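Side-chain contacts in conserved hypothetical protein TM0613 (Thermotoga maritima, PDB 1O3U), which is of unknown function but belongs to the HEPN domain family of all-helical proteins and forms a two-chain assembly: residues 65-68 / 69-72; 25-29 / 30-34. All coordinates share one frame; numbering follows the deposited sequence.

Contact 1 of 2, residues 65-68 / 69-72; sequences DFLG and ELSS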
loop_
_atom_site.group_PDB
_atom_site.type_symbol
_atom_site.label_atom_id
_atom_site.label_comp_id
_atom_site.label_asym_id
_atom_site.label_seq_id
_atom_site.Cartn_x
_atom_site.Cartn_y
_atom_site.Cartn_z
ATOM N N ASP A 65 -1.731 -14.844 -7.206
ATOM C CA ASP A 65 -2.856 -14.692 -8.132
ATOM C C ASP A 65 -2.355 -14.031 -9.413
ATOM O O ASP A 65 -2.521 -14.560 -10.500
ATOM C CB ASP A 65 -4.004 -13.831 -7.555
ATOM C CG ASP A 65 -4.851 -14.553 -6.534
ATOM O OD1 ASP A 65 -4.838 -15.805 -6.485
ATOM O OD2 ASP A 65 -5.575 -13.922 -5.729
ATOM N N PHE A 66 -1.714 -12.879 -9.277
ATOM C CA PHE A 66 -1.319 -12.107 -10.449
ATOM C C PHE A 66 -0.214 -12.814 -11.249
ATOM O O PHE A 66 -0.253 -12.842 -12.467
ATOM C CB PHE A 66 -0.856 -10.710 -10.057
ATOM C CG PHE A 66 -1.868 -9.908 -9.266
ATOM C CD1 PHE A 66 -3.177 -9.789 -9.675
ATOM C CD2 PHE A 66 -1.460 -9.196 -8.149
ATOM C CE1 PHE A 66 -4.074 -9.022 -8.959
ATOM C CE2 PHE A 66 -2.376 -8.437 -7.421
ATOM C CZ PHE A 66 -3.676 -8.351 -7.841
ATOM N N LEU A 67 0.778 -13.381 -10.583
ATOM C CA LEU A 67 1.827 -14.139 -11.319
ATOM C C LEU A 67 1.294 -15.355 -12.041
ATOM O O LEU A 67 1.758 -15.693 -13.124
ATOM C CB LEU A 67 2.943 -14.580 -10.373
ATOM C CG LEU A 67 3.919 -13.549 -9.888
ATOM C CD1 LEU A 67 5.019 -14.290 -9.135
ATOM C CD2 LEU A 67 4.535 -12.728 -11.082
ATOM N N GLY A 68 0.303 -16.022 -11.460
ATOM C CA GLY A 68 -0.330 -17.140 -12.121
ATOM C C GLY A 68 -0.987 -16.700 -13.412
ATOM O O GLY A 68 -0.828 -17.356 -14.418
ATOM N N GLU A 69 -1.732 -15.590 -13.392
ATOM C CA GLU A 69 -2.394 -15.071 -14.597
ATOM C C GLU A 69 -1.332 -14.677 -15.632
ATOM O O GLU A 69 -1.469 -14.937 -16.829
ATOM C CB GLU A 69 -3.279 -13.831 -14.282
ATOM C CG GLU A 69 -4.669 -14.084 -13.707
ATOM C CD GLU A 69 -5.411 -12.776 -13.376
ATOM O OE1 GLU A 69 -5.714 -11.968 -14.305
ATOM O OE2 GLU A 69 -5.684 -12.555 -12.171
ATOM N N LEU A 70 -0.277 -14.043 -15.146
ATOM C CA LEU A 70 0.804 -13.582 -16.018
ATOM C C LEU A 70 1.492 -14.744 -16.770
ATOM O O LEU A 70 1.964 -14.563 -17.895
ATOM C CB LEU A 70 1.790 -12.767 -15.192
ATOM C CG LEU A 70 2.602 -11.722 -15.944
ATOM C CD1 LEU A 70 1.680 -10.791 -16.748
ATOM C CD2 LEU A 70 3.515 -10.912 -14.968
ATOM N N SER A 71 1.504 -15.937 -16.160
ATOM C CA SER A 71 2.108 -17.171 -16.738
ATOM C C SER A 71 1.531 -17.642 -18.078
ATOM O O SER A 71 2.178 -18.403 -18.822
ATOM C CB SER A 71 2.000 -18.327 -15.736
ATOM O OG SER A 71 2.805 -18.061 -14.604
ATOM N N SER A 72 0.304 -17.218 -18.383
ATOM C CA SER A 72 -0.348 -17.559 -19.651
ATOM C C SER A 72 0.286 -16.798 -20.814
ATOM O O SER A 72 0.126 -17.168 -21.978
ATOM C CB SER A 72 -1.857 -17.240 -19.591
ATOM O OG SER A 72 -2.072 -15.825 -19.635
#

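Contact 2 of 2, residues 25-29 / 30-34; sequences HDLEH and GFYNW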
loop_
_atom_site.group_PDB
_atom_site.type_symbol
_atom_site.label_atom_id
_atom_site.label_comp_id
_atom_site.label_asym_id
_atom_site.label_seq_id
_atom_site.Cartn_x
_atom_site.Cartn_y
_atom_site.Cartn_z
ATOM N N HIS A 25 12.712 0.800 5.297
ATOM C CA HIS A 25 12.705 1.714 6.437
ATOM C C HIS A 25 12.207 1.015 7.678
ATOM O O HIS A 25 12.822 1.122 8.752
ATOM C CB HIS A 25 11.819 2.908 6.129
ATOM C CG HIS A 25 11.897 3.990 7.161
ATOM N ND1 HIS A 25 10.930 4.159 8.124
ATOM C CD2 HIS A 25 12.828 4.947 7.383
ATOM C CE1 HIS A 25 11.256 5.187 8.891
ATOM N NE2 HIS A 25 12.410 5.677 8.469
ATOM N N ASP A 26 11.092 0.294 7.543
ATOM C CA ASP A 26 10.553 -0.490 8.664
ATOM C C ASP A 26 11.568 -1.555 9.109
ATOM O O ASP A 26 11.779 -1.744 10.317
ATOM C CB ASP A 26 9.238 -1.173 8.308
ATOM C CG ASP A 26 8.036 -0.209 8.335
ATOM O OD1 ASP A 26 7.993 0.731 9.168
ATOM O OD2 ASP A 26 7.116 -0.342 7.552
ATOM N N LEU A 27 12.219 -2.227 8.151
ATOM C CA LEU A 27 13.229 -3.203 8.485
ATOM C C LEU A 27 14.354 -2.599 9.335
ATOM O O LEU A 27 14.773 -3.202 10.333
ATOM C CB LEU A 27 13.805 -3.823 7.233
ATOM C CG LEU A 27 14.869 -4.900 7.393
ATOM C CD1 LEU A 27 14.353 -6.064 8.247
ATOM C CD2 LEU A 27 15.260 -5.359 6.010
ATOM N N GLU A 28 14.826 -1.420 8.930
ATOM C CA GLU A 28 15.989 -0.758 9.554
ATOM C C GLU A 28 15.670 -0.464 11.012
ATOM O O GLU A 28 16.553 -0.537 11.884
ATOM C CB GLU A 28 16.352 0.518 8.773
ATOM C CG GLU A 28 17.242 1.549 9.490
ATOM C CD GLU A 28 17.365 2.886 8.762
ATOM O OE1 GLU A 28 16.816 3.051 7.631
ATOM O OE2 GLU A 28 18.012 3.807 9.334
ATOM N N HIS A 29 14.398 -0.192 11.289
ATOM C CA HIS A 29 13.956 0.188 12.619
ATOM C C HIS A 29 13.398 -0.973 13.453
ATOM O O HIS A 29 12.926 -0.754 14.575
ATOM C CB HIS A 29 12.975 1.347 12.521
ATOM C CG HIS A 29 13.603 2.611 12.035
ATOM N ND1 HIS A 29 14.247 3.493 12.881
ATOM C CD2 HIS A 29 13.706 3.137 10.794
ATOM C CE1 HIS A 29 14.713 4.507 12.177
ATOM N NE2 HIS A 29 14.392 4.318 10.909
ATOM N N GLY A 30 13.507 -2.198 12.924
ATOM C CA GLY A 30 13.159 -3.401 13.652
ATOM C C GLY A 30 11.684 -3.732 13.602
ATOM O O GLY A 30 11.220 -4.563 14.377
ATOM N N PHE A 31 10.942 -3.075 12.702
ATOM C CA PHE A 31 9.509 -3.301 12.603
ATOM C C PHE A 31 9.285 -4.401 11.583
ATOM O O PHE A 31 8.862 -4.144 10.443
ATOM C CB PHE A 31 8.802 -2.013 12.233
ATOM C CG PHE A 31 9.129 -0.853 13.135
ATOM C CD1 PHE A 31 9.348 0.414 12.603
ATOM C CD2 PHE A 31 9.147 -1.003 14.521
ATOM C CE1 PHE A 31 9.608 1.506 13.449
ATOM C CE2 PHE A 31 9.410 0.100 15.365
ATOM C CZ PHE A 31 9.658 1.336 14.813
ATOM N N TYR A 32 9.591 -5.636 11.988
ATOM C CA TYR A 32 9.682 -6.759 11.024
ATOM C C TYR A 32 8.333 -7.125 10.394
ATOM O O TYR A 32 8.252 -7.359 9.190
ATOM C CB TYR A 32 10.321 -7.966 11.700
ATOM C CG TYR A 32 11.688 -7.650 12.267
ATOM C CD1 TYR A 32 12.021 -8.049 13.574
ATOM C CD2 TYR A 32 12.635 -6.926 11.538
ATOM C CE1 TYR A 32 13.282 -7.789 14.093
ATOM C CE2 TYR A 32 13.906 -6.659 12.061
ATOM C CZ TYR A 32 14.214 -7.092 13.358
ATOM O OH TYR A 32 15.440 -6.814 13.952
ATOM N N ASN A 33 7.287 -7.080 11.211
ATOM C CA ASN A 33 5.922 -7.272 10.790
ATOM C C ASN A 33 5.504 -6.300 9.708
ATOM O O ASN A 33 4.925 -6.696 8.694
ATOM C CB ASN A 33 4.927 -7.180 11.978
ATOM C CG ASN A 33 4.976 -5.818 12.757
ATOM O OD1 ASN A 33 6.009 -5.078 12.811
ATOM N ND2 ASN A 33 3.839 -5.498 13.390
ATOM N N TRP A 34 5.823 -5.038 9.906
ATOM C CA TRP A 34 5.429 -4.026 8.941
ATOM C C TRP A 34 6.258 -4.142 7.663
ATOM O O TRP A 34 5.736 -3.928 6.564
ATOM C CB TRP A 34 5.530 -2.637 9.573
ATOM C CG TRP A 34 4.383 -2.355 10.497
ATOM C CD1 TRP A 34 4.458 -2.065 11.826
ATOM C CD2 TRP A 34 2.988 -2.347 10.163
ATOM N NE1 TRP A 34 3.197 -1.868 12.341
ATOM C CE2 TRP A 34 2.272 -2.022 11.336
ATOM C CE3 TRP A 34 2.263 -2.563 8.978
ATOM C CZ2 TRP A 34 0.879 -1.927 11.362
ATOM C CZ3 TRP A 34 0.891 -2.452 8.998
ATOM C CH2 TRP A 34 0.203 -2.150 10.190
#

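Contact 1 of 2, residues 65-68 / 69-72
Ser-71 turns its OG back beside its own backbone N (chi1 -66°), which sets the hydroxyl against the carbonyl of Leu-67 four residues earlier, and Glu-69 likewise folds CG beside its N (chi1 -81°) before its chain runs on extended. The contact closes the C-terminal part of helix 63-70, a short helix of the HEPN domain, where side-chain hydroxyls supplement the backbone bonds. The helical pattern persists in the bonds from Glu-69 N to Asp-65 O and from Leu-70 N to Phe-66 O, the latter 2.9 Å long. Leu-67 O is gripped twice by one residue: Ser-71 OG donates to it at 3.0 Å and Ser-71 N at 3.1 Å, arriving from opposite faces of the carbonyl plane. The N-H bond is bent to 136° at the hydrogen, and the same N-H makes a weak bond to Gly-68 O. On the buried side Leu-67 and Leu-70 meet loosely, CD2 to CD2 at 4.4 Å; Leu-67 also packs on Met-81 and Ala-84 of helix 78-88, and Leu-70 on Ile-76. The Phe-66 side chain packs on Val-47 and Lys-48 of helix 32-54, while Glu-69 OE2 comes to the edge of its ring, near the ring plane, 4.5 Å from CD1. The other carboxylate oxygen, OE1, takes a weak hydrogen bond from Trp-59 N, so the carboxylate reaches back toward the chain ahead of the helix. At the far end Ser-72 OG donates to Glu-69 O at 3.0 Å, almost straight along the C=O direction, and Ser-72 N binds the same oxygen.

Contact 2 of 2, residues 25-29 / 30-34
The ring of Phe-31 lies with one face over the carbonyl of His-29, whose O sits 3.6 Å above its plane and over its centre, while Asp-26 OD1 comes to the ring edge, 3.7 Å from CD1. Carboxylate and ring planes stand 69° apart, and the two side chains cross at about a right angle. With CG beside its own N (chi1 -53°), the Phe-31 ring swings back over the turn, and CE1 meets His-29 CB at 3.5 Å. The backbone beneath is a Schellman motif ending helix 11-28: Phe-31 N bonds to Asp-26 O at 2.9 Å, Gly-30 N to Leu-27 O at 3.1 Å, and Gly-30 takes the positive phi. Phe-31 is then the N-cap residue of helix 32-54. A serine in its place would probably leave His-29 O and CB without their aromatic cover and deprive His-25 of the second subunit of its edge-to-face partner. Asp-26 OD2 lies 3.4 Å from Trp-34 CB, but its hydrogen bond goes to NE2 of His-22 of the second subunit, and the ring of that histidine stacks on Trp-34. Across the turn, Leu-27 CD1 touches the edge of the Tyr-32 ring, 3.8 Å from CD2.

Overall arrangement
Contacts 1 and 2 lie on opposite sides of the chain's centre, with centres 29 Å apart and nearest atoms about 17 Å apart. Both are partly buried and local, and both involve the end of a helix. Helix 32-54 relates them: it starts within contact 2, and farther along it packs against side chains of contact 1. In 65-72 the inner face is aliphatic and aromatic and packs within its own chain, while hydroxyls bind carbonyls on the exposed side. In 25-34 the turn joins two long helices; Phe-31, Trp-34, His-25 and the buried Asp-26 meet the second subunit, while Leu-27 and Tyr-32 pack on helix 104-132 of the same chain. Contact 1 has no partner in that subunit.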